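Local coordinates for protein putative N-acetylmuramoyl-L-alanine amidase (PDB 3CZX) that probably cleaves, as a zinc-dependent amidase, the link between N-acetylmuramoyl residues and L-amino acid residues in cell-wall glycopeptides, at residues 3-8 with 46-51; 99-104 with 175-180; 103-108 with 167-172. All coordinates share one frame; numbering follows the deposited sequence.

In the fold
The three contacts run from the edge of the central sheet across the helices that pack on it. Contact 1 joins strand 6-10 to the outermost strand 49-51. Contact 2 touches it through Leu177, whose CD1 lies 3.8 Å from Ile6 CD1. Contacts 2 and 3 both pair helix 99-113 with helix 152-177, share Gln103 and Val104 and have centres about 8 Å apart; contacts 1 and 3 do not touch, their nearest atoms being about 6 Å apart. The zinc ion is bound by His12, Glu26 and His78. The side chains of Leu8 in contact 1 and Ile169 in contact 3 each lie about 11 Å from that of His78, so neither touches this zinc ligand; contact 2 lies at the surface, away from the site.

Contact 1 (3-8 with 46-51); sequences SKIICL and GLTVKT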
# COMPACT_ATOMS: atom_id res chain seq x y z
N SER A 3 -26.42 -2.83 6.22
CA SER A 3 -26.61 -3.99 7.08
C SER A 3 -25.64 -5.11 6.73
O SER A 3 -25.51 -6.05 7.50
CB SER A 3 -28.03 -4.52 6.96
OG SER A 3 -28.25 -5.12 5.69
N LYS A 4 -25.00 -5.01 5.56
CA LYS A 4 -24.13 -6.05 5.04
C LYS A 4 -22.77 -6.06 5.75
O LYS A 4 -22.37 -5.07 6.26
CB LYS A 4 -23.98 -5.92 3.54
CG LYS A 4 -25.28 -6.03 2.77
CD LYS A 4 -25.71 -7.38 2.42
CE LYS A 4 -26.93 -7.38 1.48
NZ LYS A 4 -26.66 -8.13 0.18
N ILE A 5 -22.14 -7.22 5.80
CA ILE A 5 -20.82 -7.38 6.40
C ILE A 5 -19.90 -8.02 5.35
O ILE A 5 -20.19 -9.10 4.82
CB ILE A 5 -20.87 -8.28 7.62
CG1 ILE A 5 -21.75 -7.64 8.70
CG2 ILE A 5 -19.49 -8.55 8.13
CD1 ILE A 5 -21.79 -8.45 10.01
N ILE A 6 -18.80 -7.32 5.07
CA ILE A 6 -17.79 -7.80 4.14
C ILE A 6 -16.61 -8.26 4.99
O ILE A 6 -16.15 -7.50 5.84
CB ILE A 6 -17.33 -6.68 3.22
CG1 ILE A 6 -18.49 -6.14 2.38
CG2 ILE A 6 -16.21 -7.14 2.27
CD1 ILE A 6 -18.48 -4.67 2.20
N CYS A 7 -16.13 -9.47 4.77
CA CYS A 7 -14.95 -10.00 5.45
C CYS A 7 -13.81 -10.02 4.44
O CYS A 7 -13.97 -10.55 3.34
CB CYS A 7 -15.20 -11.42 5.99
SG CYS A 7 -13.75 -12.31 6.58
N LEU A 8 -12.69 -9.40 4.78
CA LEU A 8 -11.50 -9.44 3.96
C LEU A 8 -10.31 -9.93 4.78
O LEU A 8 -10.03 -9.33 5.85
CB LEU A 8 -11.18 -8.04 3.43
CG LEU A 8 -12.22 -7.33 2.57
CD1 LEU A 8 -11.72 -5.97 2.17
CD2 LEU A 8 -12.64 -8.11 1.29
N GLY A 46 -18.51 3.94 3.39
CA GLY A 46 -19.00 3.76 4.76
C GLY A 46 -19.48 2.36 5.11
O GLY A 46 -20.31 2.17 6.04
N LEU A 47 -18.96 1.35 4.41
CA LEU A 47 -19.39 -0.03 4.59
C LEU A 47 -18.68 -0.70 5.78
O LEU A 47 -17.59 -0.28 6.20
CB LEU A 47 -19.13 -0.83 3.29
CG LEU A 47 -20.04 -0.38 2.14
CD1 LEU A 47 -19.62 -0.96 0.78
CD2 LEU A 47 -21.51 -0.72 2.42
N THR A 48 -19.34 -1.72 6.32
CA THR A 48 -18.81 -2.53 7.40
C THR A 48 -17.92 -3.59 6.80
O THR A 48 -18.37 -4.46 6.05
CB THR A 48 -19.92 -3.28 8.14
OG1 THR A 48 -20.81 -2.35 8.73
CG2 THR A 48 -19.35 -4.14 9.22
N VAL A 49 -16.66 -3.52 7.20
CA VAL A 49 -15.65 -4.52 6.83
C VAL A 49 -15.03 -5.11 8.08
O VAL A 49 -14.58 -4.38 8.97
CB VAL A 49 -14.56 -3.93 5.95
CG1 VAL A 49 -13.63 -5.03 5.44
CG2 VAL A 49 -15.19 -3.17 4.78
N LYS A 50 -14.98 -6.43 8.14
CA LYS A 50 -14.23 -7.12 9.18
C LYS A 50 -13.01 -7.76 8.56
O LYS A 50 -13.10 -8.40 7.54
CB LYS A 50 -15.12 -8.16 9.87
CG LYS A 50 -16.37 -7.55 10.49
CD LYS A 50 -17.06 -8.44 11.49
CE LYS A 50 -18.54 -8.00 11.68
NZ LYS A 50 -19.14 -8.69 12.86
N THR A 51 -11.87 -7.60 9.21
CA THR A 51 -10.62 -8.14 8.70
C THR A 51 -9.86 -8.91 9.78
O THR A 51 -10.23 -8.92 10.97
CB THR A 51 -9.73 -7.01 8.17
OG1 THR A 51 -9.24 -6.24 9.30
CG2 THR A 51 -10.48 -6.07 7.24
O HOH W 1 -23.29 -3.73 8.87
O HOH W 2 -22.02 -2.52 5.40
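Peptide units are the flat groups here, since neither 3-8 nor 46-51 contains a ring. The Thr48 carbonyl receives Ile6 N in its own plane, Ile6 N to Thr48 O being 3.1 Å. The Ile6 carbonyl accepts Lys50 N nearly along its C=O axis, Lys50 N to Ile6 O being 2.8 Å, and Leu8 N approaches Lys50 O in the same way at 3.0 Å. Ile6 therefore bonds to the residues before and after Val49, the ladder of a parallel beta pair, whose strand directions differ by 28°.

Ile6, Leu8 and Val49 occupy one face of this ribbon. The beta-branched Ile6 and Val49 suit an extended backbone. Ile6 CD1, swung to a chi2 of 141°, reaches Leu47 CB at 4.0 Å, while Leu8 CD1 meets Val49 CG1 at 3.9 Å. Cys7 and Lys50 lie on the other face. Lys50 starts with CG beside the backbone N (chi1 -58°) and then runs extended obliquely over Ile5, its CE 3.7 Å from Ile5 CD1: the aliphatic stem gives apolar contact while the residue, exposed overall, carries its charge at the far end.

Towards Lys4 the direct ladder gives way to water. One water donates to Lys4 O at 2.7 Å and accepts from Thr48 N at 2.9 Å; a second donates to Lys4 O and accepts from the Thr48 hydroxyl, OG1.

Strand 6-10, helix 26-45 and strand 49-51 form a beta-alpha-beta crossover, with Leu41 of the helix packing on Leu47 and Val49. On its other flank strand 6-10 pairs with strand 73-77, and Leu177 of helix 152-177 packs against Ile6.

Contact 2 (99-104 with 175-180); sequences KRWCQV and MELGAA
This is a surface contact between two helices of an alpha/beta fold: the first turns of helix 99-113 meet the C-terminal end of helix 152-177, which closes in a Schellman motif at Gly178. Positive phi, easily adopted by glycine, lets the chain turn away just past the contact.

Glu176 contributes the largest share of the buried surface, inserted between Trp101 and Arg100. With CG anti to the backbone N (chi1 179°) the stem lies over one face of the indole, a CH-pi contact with Glu176 CG 3.8 Å from the centroid of the six-membered ring of Trp101; the bend at chi2 (68°) then turns the carboxylate to the arginine. Glutamate suits the place because its stem is apolar and its tip charged.

Arg100, itself bent at chi2, grips that tip side-on in a two-nitrogen salt bridge. Arg100 NH2 lies 2.9 Å from Glu176 OE1, which offers its syn lone pair to a clearly bent bond; Arg100 NE reaches Glu176 OE2 at 3.2 Å, more nearly straight but from above the carboxylate plane. The guanidinium and carboxylate planes are 61° apart, so the pair is twisted rather than coplanar. Val104 CG2 covers one guanidinium face towards its rim, 3.5 Å above the plane. Trp101 also packs on Ile142 of strand 142-145. At the edge of the indole, near its plane, Leu177 CD2 lies 3.8 Å from Trp101 CZ2.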
# COMPACT_ATOMS: atom_id res chain seq x y z
N LYS A 99 -20.32 -18.30 -6.87
CA LYS A 99 -19.87 -18.14 -8.26
C LYS A 99 -20.05 -16.71 -8.78
O LYS A 99 -19.13 -16.13 -9.34
CB LYS A 99 -20.59 -19.14 -9.17
CG LYS A 99 -20.31 -18.96 -10.65
CD LYS A 99 -21.30 -19.80 -11.47
CE LYS A 99 -20.95 -21.20 -11.48
NZ LYS A 99 -21.77 -21.81 -12.59
N ARG A 100 -21.21 -16.13 -8.57
CA ARG A 100 -21.46 -14.77 -9.00
C ARG A 100 -20.47 -13.83 -8.36
O ARG A 100 -19.88 -13.02 -9.05
CB ARG A 100 -22.90 -14.38 -8.69
CG ARG A 100 -23.22 -12.93 -8.81
CD ARG A 100 -22.97 -12.33 -10.12
NE ARG A 100 -23.44 -10.95 -10.09
CZ ARG A 100 -23.34 -10.11 -11.12
NH1 ARG A 100 -22.78 -10.50 -12.26
NH2 ARG A 100 -23.79 -8.86 -11.01
N TRP A 101 -20.23 -13.94 -7.05
CA TRP A 101 -19.27 -13.05 -6.41
C TRP A 101 -17.88 -13.21 -7.01
O TRP A 101 -17.20 -12.22 -7.26
CB TRP A 101 -19.18 -13.29 -4.92
CG TRP A 101 -20.09 -12.51 -4.13
CD1 TRP A 101 -21.11 -12.98 -3.38
CD2 TRP A 101 -20.08 -11.08 -3.95
NE1 TRP A 101 -21.74 -11.94 -2.73
CE2 TRP A 101 -21.11 -10.76 -3.07
CE3 TRP A 101 -19.26 -10.06 -4.43
CZ2 TRP A 101 -21.39 -9.44 -2.68
CZ3 TRP A 101 -19.53 -8.73 -4.04
CH2 TRP A 101 -20.58 -8.45 -3.17
N CYS A 102 -17.46 -14.46 -7.24
CA CYS A 102 -16.14 -14.74 -7.88
C CYS A 102 -16.04 -14.06 -9.24
O CYS A 102 -14.96 -13.54 -9.60
CB CYS A 102 -15.94 -16.25 -8.03
SG CYS A 102 -15.67 -17.08 -6.45
N GLN A 103 -17.14 -14.06 -9.97
CA GLN A 103 -17.18 -13.51 -11.33
C GLN A 103 -17.16 -11.96 -11.27
O GLN A 103 -16.48 -11.31 -12.08
CB GLN A 103 -18.38 -14.04 -12.10
CG GLN A 103 -18.20 -15.51 -12.45
CD GLN A 103 -19.40 -16.19 -13.04
OE1 GLN A 103 -20.56 -15.75 -12.85
NE2 GLN A 103 -19.13 -17.29 -13.74
N VAL A 104 -17.87 -11.39 -10.31
CA VAL A 104 -17.86 -9.92 -10.09
C VAL A 104 -16.42 -9.46 -9.79
O VAL A 104 -15.93 -8.50 -10.39
CB VAL A 104 -18.79 -9.52 -8.92
CG1 VAL A 104 -18.58 -8.07 -8.50
CG2 VAL A 104 -20.25 -9.77 -9.30
N MSE A 175 -20.72 -1.86 -5.73
CA MSE A 175 -21.78 -1.87 -6.77
C MSE A 175 -22.70 -3.09 -6.64
O MSE A 175 -23.94 -3.00 -6.75
CB MSE A 175 -21.16 -1.79 -8.15
CG MSE A 175 -22.09 -2.01 -9.30
SE MSE A 175 -23.17 -0.41 -9.59
CE MSE A 175 -21.82 0.59 -10.56
N GLU A 176 -22.10 -4.25 -6.38
CA GLU A 176 -22.88 -5.49 -6.29
C GLU A 176 -23.82 -5.45 -5.09
O GLU A 176 -24.90 -6.04 -5.13
CB GLU A 176 -21.93 -6.68 -6.23
CG GLU A 176 -22.56 -8.03 -6.11
CD GLU A 176 -23.32 -8.48 -7.35
OE1 GLU A 176 -23.33 -7.77 -8.38
OE2 GLU A 176 -23.91 -9.59 -7.28
N LEU A 177 -23.40 -4.76 -4.04
CA LEU A 177 -24.19 -4.57 -2.82
C LEU A 177 -25.19 -3.42 -2.97
O LEU A 177 -26.07 -3.25 -2.12
CB LEU A 177 -23.27 -4.26 -1.65
CG LEU A 177 -22.32 -5.40 -1.29
CD1 LEU A 177 -21.37 -4.98 -0.19
CD2 LEU A 177 -23.12 -6.63 -0.88
N GLY A 178 -25.07 -2.65 -4.04
CA GLY A 178 -25.90 -1.47 -4.28
C GLY A 178 -25.58 -0.29 -3.39
O GLY A 178 -26.46 0.55 -3.12
N ALA A 179 -24.33 -0.20 -2.92
CA ALA A 179 -23.88 0.89 -2.06
C ALA A 179 -23.38 2.04 -2.89
O ALA A 179 -22.46 1.88 -3.71
CB ALA A 179 -22.77 0.43 -1.11
N ALA A 180 -23.96 3.21 -2.67
CA ALA A 180 -23.50 4.42 -3.34
C ALA A 180 -22.36 5.05 -2.55
O ALA A 180 -22.25 4.84 -1.33
CB ALA A 180 -24.65 5.39 -3.48

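Contact 3 (103-108 with 167-172); sequences QVLGKA and RAIADA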
# COMPACT_ATOMS: atom_id res chain seq x y z
N GLN A 103 -17.14 -14.06 -9.97
CA GLN A 103 -17.18 -13.51 -11.33
C GLN A 103 -17.16 -11.96 -11.27
O GLN A 103 -16.48 -11.31 -12.08
CB GLN A 103 -18.38 -14.04 -12.10
CG GLN A 103 -18.20 -15.51 -12.45
CD GLN A 103 -19.40 -16.19 -13.04
OE1 GLN A 103 -20.56 -15.75 -12.85
NE2 GLN A 103 -19.13 -17.29 -13.74
N VAL A 104 -17.87 -11.39 -10.31
CA VAL A 104 -17.86 -9.92 -10.09
C VAL A 104 -16.42 -9.46 -9.79
O VAL A 104 -15.93 -8.50 -10.39
CB VAL A 104 -18.79 -9.52 -8.92
CG1 VAL A 104 -18.58 -8.07 -8.50
CG2 VAL A 104 -20.25 -9.77 -9.30
N LEU A 105 -15.76 -10.17 -8.87
CA LEU A 105 -14.37 -9.82 -8.48
C LEU A 105 -13.44 -9.97 -9.67
O LEU A 105 -12.62 -9.11 -9.94
CB LEU A 105 -13.87 -10.71 -7.35
CG LEU A 105 -14.65 -10.52 -6.03
CD1 LEU A 105 -14.34 -11.69 -5.08
CD2 LEU A 105 -14.32 -9.17 -5.38
N GLY A 106 -13.54 -11.10 -10.36
CA GLY A 106 -12.62 -11.40 -11.46
C GLY A 106 -12.75 -10.38 -12.60
O GLY A 106 -11.75 -9.87 -13.14
N LYS A 107 -13.98 -10.05 -12.96
CA LYS A 107 -14.22 -9.14 -14.04
C LYS A 107 -13.69 -7.75 -13.73
O LYS A 107 -13.16 -7.06 -14.61
CB LYS A 107 -15.70 -9.10 -14.34
CG LYS A 107 -16.19 -10.40 -14.97
CD LYS A 107 -17.69 -10.48 -15.01
CE LYS A 107 -18.16 -11.65 -15.87
NZ LYS A 107 -19.61 -11.84 -15.78
N ALA A 108 -13.84 -7.33 -12.48
CA ALA A 108 -13.35 -6.04 -12.04
C ALA A 108 -11.85 -5.94 -12.31
O ALA A 108 -11.36 -4.91 -12.80
CB ALA A 108 -13.62 -5.86 -10.56
N ARG A 167 -8.84 -0.44 -6.02
CA ARG A 167 -10.04 0.43 -6.13
C ARG A 167 -11.11 -0.19 -7.01
O ARG A 167 -12.29 -0.16 -6.66
CB ARG A 167 -9.68 1.83 -6.65
CG ARG A 167 -10.89 2.77 -6.65
CD ARG A 167 -10.51 4.18 -6.96
NE ARG A 167 -9.59 4.71 -5.98
CZ ARG A 167 -9.92 5.25 -4.80
NH1 ARG A 167 -11.17 5.34 -4.42
NH2 ARG A 167 -8.96 5.69 -4.00
N ALA A 168 -10.72 -0.77 -8.16
CA ALA A 168 -11.66 -1.50 -9.05
C ALA A 168 -12.37 -2.62 -8.25
O ALA A 168 -13.59 -2.82 -8.38
CB ALA A 168 -10.92 -2.09 -10.30
N ILE A 169 -11.61 -3.34 -7.43
CA ILE A 169 -12.19 -4.44 -6.65
C ILE A 169 -13.23 -3.89 -5.64
O ILE A 169 -14.37 -4.35 -5.57
CB ILE A 169 -11.08 -5.27 -5.92
CG1 ILE A 169 -10.24 -6.05 -6.94
CG2 ILE A 169 -11.70 -6.23 -4.85
CD1 ILE A 169 -8.90 -6.63 -6.35
N ALA A 170 -12.82 -2.89 -4.89
CA ALA A 170 -13.67 -2.24 -3.89
C ALA A 170 -14.94 -1.70 -4.58
O ALA A 170 -16.06 -1.89 -4.10
CB ALA A 170 -12.89 -1.11 -3.18
N ASP A 171 -14.76 -0.98 -5.68
CA ASP A 171 -15.92 -0.39 -6.38
C ASP A 171 -16.92 -1.46 -6.85
O ASP A 171 -18.16 -1.24 -6.83
CB ASP A 171 -15.46 0.44 -7.58
CG ASP A 171 -14.84 1.78 -7.20
OD1 ASP A 171 -15.01 2.28 -6.06
OD2 ASP A 171 -14.15 2.32 -8.09
N ALA A 172 -16.39 -2.59 -7.32
CA ALA A 172 -17.22 -3.70 -7.80
C ALA A 172 -18.01 -4.35 -6.65
O ALA A 172 -19.16 -4.76 -6.83
CB ALA A 172 -16.36 -4.74 -8.55
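Segments 103-108 and 167-172 are both helical and run roughly antiparallel, with 145° between their directions and axes approaching to 8.8 Å. The backbones come nearest at Ala108 and Ala168, whose CA atoms are 5.7 Å apart.

Alanine suits such closeness. Ala108 points its methyl at the opposing helix and touches two residues one turn apart: Ala108 CB lies 3.6 Å from Ala172 CB and 3.7 Å from Ala168 O. Ala168 returns the contact, its CB resting 3.8 Å from the carbonyl O of Ala108. These small side chains let the methyl groups pack directly on the other helix's backbone.

One turn before Ala108, Val104, with CG1 anti to the backbone N (chi1 168°), sets that branch 4.0 Å from Ala172 CB. On the side of the sheet, Leu105 and Ile169 cross obliquely, Leu105 CD2 meeting Ile169 CG2 at 4.0 Å. Both are buried and both pack on Phe144 of strand 142-145, so these branched apolar side chains pack between the two helices and the sheet.

Beyond the interface, Arg167 forms a salt bridge with Asp44 and Asp171 OD1 is hydrogen-bonded to Tyr45 OH, tying helix 152-177 to the end of helix 26-45. Alanine-mediated helix packing over a mixed sheet here builds one helical layer of the alpha/beta fold of this amidase family, a member of the zinc exopeptidase clan.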